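Long-range contacts in lipoprotein (Mycoplasma mycoides subsp. capri, PDB 7ADK), which is probably the mycoplasma immunoglobulin protease (MIP), a surface lipoprotein that works with its partner MIB to dissociate antibody from antigen and cleave the antibody: residues D809-G813 with K822-E826; K594-D598 with S851-F855. All blocks are in the same frame, centred on the assembly; numbering follows the deposited sequence.

Contact 1: residues D809-G813 with K822-E826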
# COMPACT_ATOMS: atom_id res chain seq x y z
N ASP B 809 -4.85 -36.32 18.57
CA ASP B 809 -4.00 -35.16 18.79
C ASP B 809 -2.71 -35.36 18.00
O ASP B 809 -1.99 -36.33 18.22
CB ASP B 809 -3.78 -35.00 20.29
CG ASP B 809 -3.02 -33.73 20.67
OD1 ASP B 809 -2.14 -33.30 19.90
OD2 ASP B 809 -3.32 -33.19 21.77
N LEU B 810 -2.44 -34.50 17.03
CA LEU B 810 -1.28 -34.62 16.14
C LEU B 810 -0.02 -33.87 16.63
O LEU B 810 1.01 -33.93 15.98
CB LEU B 810 -1.66 -34.47 14.65
CG LEU B 810 -2.56 -33.31 14.21
CD1 LEU B 810 -1.84 -32.00 14.40
CD2 LEU B 810 -2.96 -33.48 12.76
N ILE B 811 -0.06 -33.31 17.84
CA ILE B 811 1.11 -32.82 18.59
C ILE B 811 1.51 -33.81 19.69
O ILE B 811 2.68 -34.16 19.80
CB ILE B 811 0.84 -31.40 19.13
CG1 ILE B 811 0.48 -30.39 18.03
CG2 ILE B 811 1.99 -30.87 19.99
CD1 ILE B 811 1.59 -30.02 17.07
N TYR B 812 0.56 -34.31 20.49
CA TYR B 812 0.84 -35.20 21.63
C TYR B 812 0.60 -36.70 21.37
O TYR B 812 1.20 -37.52 22.07
CB TYR B 812 0.08 -34.74 22.87
CG TYR B 812 0.57 -33.44 23.47
CD1 TYR B 812 1.56 -33.46 24.46
CD2 TYR B 812 0.03 -32.21 23.04
CE1 TYR B 812 2.02 -32.25 25.02
CE2 TYR B 812 0.48 -31.01 23.60
CZ TYR B 812 1.47 -31.03 24.61
OH TYR B 812 1.88 -29.88 25.19
N GLY B 813 -0.22 -37.07 20.38
CA GLY B 813 -0.60 -38.45 20.10
C GLY B 813 -1.59 -39.03 21.11
O GLY B 813 -2.14 -38.33 21.96
N LYS B 822 2.30 -41.12 14.63
CA LYS B 822 1.86 -40.08 13.69
C LYS B 822 1.44 -38.80 14.44
O LYS B 822 0.33 -38.30 14.28
CB LYS B 822 0.74 -40.64 12.79
CG LYS B 822 1.17 -41.59 11.67
CD LYS B 822 1.83 -40.88 10.48
CE LYS B 822 2.01 -41.81 9.29
NZ LYS B 822 2.41 -41.11 8.06
N SER B 823 2.32 -38.30 15.30
CA SER B 823 2.20 -37.01 15.98
C SER B 823 3.59 -36.47 16.29
O SER B 823 4.55 -37.23 16.30
CB SER B 823 1.37 -37.14 17.25
OG SER B 823 1.96 -38.02 18.17
N TYR B 824 3.71 -35.16 16.53
CA TYR B 824 5.00 -34.50 16.72
C TYR B 824 5.88 -35.16 17.79
O TYR B 824 7.06 -35.44 17.55
CB TYR B 824 4.74 -33.03 17.07
CG TYR B 824 5.98 -32.21 17.33
CD1 TYR B 824 7.07 -32.26 16.43
CD2 TYR B 824 6.09 -31.45 18.50
CE1 TYR B 824 8.26 -31.58 16.71
CE2 TYR B 824 7.29 -30.78 18.79
CZ TYR B 824 8.37 -30.86 17.91
OH TYR B 824 9.55 -30.28 18.21
N ARG B 825 5.32 -35.47 18.96
CA ARG B 825 6.02 -36.11 20.07
C ARG B 825 6.62 -37.46 19.70
O ARG B 825 7.79 -37.71 19.93
CB ARG B 825 5.04 -36.25 21.24
CG ARG B 825 5.74 -36.79 22.50
CD ARG B 825 4.78 -37.06 23.66
NE ARG B 825 3.72 -38.00 23.27
CZ ARG B 825 3.83 -39.30 23.08
NH1 ARG B 825 4.89 -39.97 23.36
NH2 ARG B 825 2.83 -39.95 22.59
N GLU B 826 5.82 -38.34 19.13
CA GLU B 826 6.26 -39.72 18.87
C GLU B 826 7.13 -39.86 17.61
O GLU B 826 7.91 -40.80 17.51
CB GLU B 826 5.06 -40.68 18.94
CG GLU B 826 4.06 -40.54 17.81
CD GLU B 826 2.64 -41.02 18.15
OE1 GLU B 826 2.45 -41.78 19.13
OE2 GLU B 826 1.71 -40.62 17.41
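Three carbonyls in a row, at L810, I811 and Y812, find their donors on the start of helix 824-831. Y824 N donates to L810 O at 3.0 Å and R825 N to I811 O at 3.1 Å, so two amides of the first turn, which lack a carbonyl of their own helix, are satisfied by the incoming loop. The third carbonyl, Y812 O, takes a fork from the R825 guanidinium, with NE at 2.8 Å and NH2 at 3.0 Å; R825 NH1 turns to D846 and the carbonyl of F844. What presents these carbonyls is an Asx turn at the end of strand 807-809, the last strand of the mixed sheet in chain order: D809 OD1 accepts from I811 N and Y812 N, both at 2.9 Å, while OD2 pairs with R790 on the neighbouring strand. G813 N closes the turn on D809 O at 2.9 Å. S823 holds the N-cap position but its hydroxyl caps no amide. S823 OG donates instead to E826 OE2 at 2.7 Å, and the same oxygen accepts from K822 N at 2.9 Å and also from Q818. G813 CA sits 3.2 Å from S823 OG, with positive phi, and a CB here would collide with that hydroxyl. Beside these hydrogen bonds, I811 CD1 packs 4.4 Å from Y824 CB, and the phenol OH of Y824 reaches D430.

Contact 2: residues K594-D598 with S851-F855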
# COMPACT_ATOMS: atom_id res chain seq x y z
N LYS B 594 1.76 -22.90 23.84
CA LYS B 594 0.94 -23.97 24.41
C LYS B 594 -0.08 -24.40 23.35
O LYS B 594 -0.23 -23.71 22.35
CB LYS B 594 0.25 -23.43 25.67
CG LYS B 594 1.20 -23.17 26.85
CD LYS B 594 0.56 -22.30 27.93
CE LYS B 594 0.41 -20.86 27.46
NZ LYS B 594 -0.15 -19.96 28.48
N PHE B 595 -0.79 -25.50 23.54
CA PHE B 595 -1.79 -26.00 22.60
C PHE B 595 -3.17 -26.07 23.24
O PHE B 595 -3.28 -26.32 24.44
CB PHE B 595 -1.36 -27.35 22.03
CG PHE B 595 -0.24 -27.23 21.02
CD1 PHE B 595 -0.55 -27.05 19.67
CD2 PHE B 595 1.10 -27.22 21.44
CE1 PHE B 595 0.47 -26.87 18.73
CE2 PHE B 595 2.12 -27.02 20.50
CZ PHE B 595 1.81 -26.87 19.14
N PHE B 596 -4.23 -25.80 22.50
CA PHE B 596 -5.58 -25.73 23.07
C PHE B 596 -6.15 -27.12 23.39
O PHE B 596 -6.53 -27.86 22.49
CB PHE B 596 -6.47 -24.93 22.12
CG PHE B 596 -7.80 -24.58 22.73
CD1 PHE B 596 -7.92 -23.47 23.58
CD2 PHE B 596 -8.94 -25.35 22.43
CE1 PHE B 596 -9.16 -23.12 24.11
CE2 PHE B 596 -10.18 -24.98 22.95
CZ PHE B 596 -10.29 -23.87 23.79
N SER B 597 -6.18 -27.50 24.67
CA SER B 597 -6.51 -28.86 25.11
C SER B 597 -8.01 -29.15 25.23
O SER B 597 -8.40 -30.31 25.12
CB SER B 597 -5.82 -29.10 26.44
OG SER B 597 -6.24 -28.14 27.37
N ASP B 598 -8.85 -28.14 25.43
CA ASP B 598 -10.30 -28.30 25.47
C ASP B 598 -10.86 -28.78 24.12
O ASP B 598 -10.44 -28.34 23.05
CB ASP B 598 -11.02 -27.00 25.89
CG ASP B 598 -10.59 -26.33 27.20
OD1 ASP B 598 -9.90 -26.96 28.01
OD2 ASP B 598 -11.02 -25.18 27.43
N SER B 851 -1.23 -34.49 32.08
CA SER B 851 -2.56 -35.11 32.16
C SER B 851 -3.70 -34.30 31.50
O SER B 851 -4.73 -34.86 31.14
CB SER B 851 -2.90 -35.42 33.62
OG SER B 851 -2.89 -34.24 34.39
N GLU B 852 -3.49 -33.02 31.25
CA GLU B 852 -4.34 -32.14 30.43
C GLU B 852 -4.61 -32.68 29.01
O GLU B 852 -5.71 -32.49 28.49
CB GLU B 852 -3.64 -30.77 30.39
CG GLU B 852 -4.24 -29.79 29.38
CD GLU B 852 -3.67 -28.37 29.48
OE1 GLU B 852 -2.92 -28.04 30.41
OE2 GLU B 852 -4.03 -27.54 28.62
N PHE B 853 -3.65 -33.35 28.38
CA PHE B 853 -3.74 -33.81 26.99
C PHE B 853 -4.12 -35.29 26.81
O PHE B 853 -4.23 -35.75 25.67
CB PHE B 853 -2.45 -33.44 26.25
CG PHE B 853 -2.30 -31.96 26.02
CD1 PHE B 853 -2.94 -31.33 24.94
CD2 PHE B 853 -1.53 -31.19 26.90
CE1 PHE B 853 -2.78 -29.95 24.73
CE2 PHE B 853 -1.36 -29.82 26.69
CZ PHE B 853 -1.98 -29.20 25.60
N LYS B 854 -4.37 -36.03 27.89
CA LYS B 854 -4.99 -37.36 27.82
C LYS B 854 -6.45 -37.27 27.35
O LYS B 854 -7.02 -36.19 27.28
CB LYS B 854 -4.89 -38.07 29.17
CG LYS B 854 -3.45 -38.42 29.57
CD LYS B 854 -3.45 -39.09 30.94
CE LYS B 854 -2.05 -39.26 31.53
NZ LYS B 854 -1.27 -40.30 30.90
N PHE B 855 -7.06 -38.40 27.02
CA PHE B 855 -8.46 -38.52 26.60
C PHE B 855 -9.22 -39.53 27.46
O PHE B 855 -8.63 -40.48 27.97
CB PHE B 855 -8.54 -38.95 25.14
CG PHE B 855 -8.09 -37.97 24.08
CD1 PHE B 855 -8.97 -36.99 23.61
CD2 PHE B 855 -6.82 -38.10 23.50
CE1 PHE B 855 -8.59 -36.15 22.56
CE2 PHE B 855 -6.44 -37.27 22.44
CZ PHE B 855 -7.33 -36.29 21.97
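A small, buried tertiary contact, mixed apolar and polar, brings the C-terminal tail of the chain against the end of strand 594-595, where that edge strand of the mixed sheet runs out into a loop. Only 189 Å² is buried, and two residues on each side do the work: F595 and S597 from 594-598, E852 and F853 from 851-855. S597 is central. Its side chain points at the tail, and S597 CB lies over one face of the F853 ring, 4.0 Å from its centroid and 27° off the normal, a CH-pi contact. Its hydroxyl leads off from the ring face, and S597 OG donates to E852 OE2 at 2.6 Å, a short bond to a charged acceptor. Strand 594-595 runs parallel to strand 769-778, to which K594 and F596 are tied through L770, in a sheet consistent with the chymotrypsin-like fold of PA-clan peptidases, to which this protein's family belongs; the tail meets the sheet where strand 594-595 ends. The tip of the F853 ring slots in beside the strand, where F853 CE1 sits 4.0 Å from F595 CB and F853 CZ lies 3.4 Å from F595 O, with the carbonyl near the ring plane. The F595 ring itself turns off to meet F789 edge-to-face. Further along the tail, R790 takes up the carbonyl of F853 and lies against the F855 ring in a cation-pi contact, while N861, the last residue of the chain, hydrogen-bonds to the carbonyl of E852.

The two contacts lie side by side, their centres about 12 Å apart and on the same side of the chain's centre. Along the chain the order is 594-598, then 809-813, 822-826 and finally 851-855, so contact 1 is a short local closure within the long excursion that contact 2 bridges. Both border the mixed sheet, contact 1 just after strand 807-809 and contact 2 at strand 594-595. They meet directly: I811 CG1 is 3.6 Å from F595 CE1, and Y812 OH is 3.6 Å from F853 CE2, with those two rings stacked. R790 serves both, binding D809 and the F853 carbonyl. Strand 807-809 thus builds the late chain into the same sheet as strand 594-595.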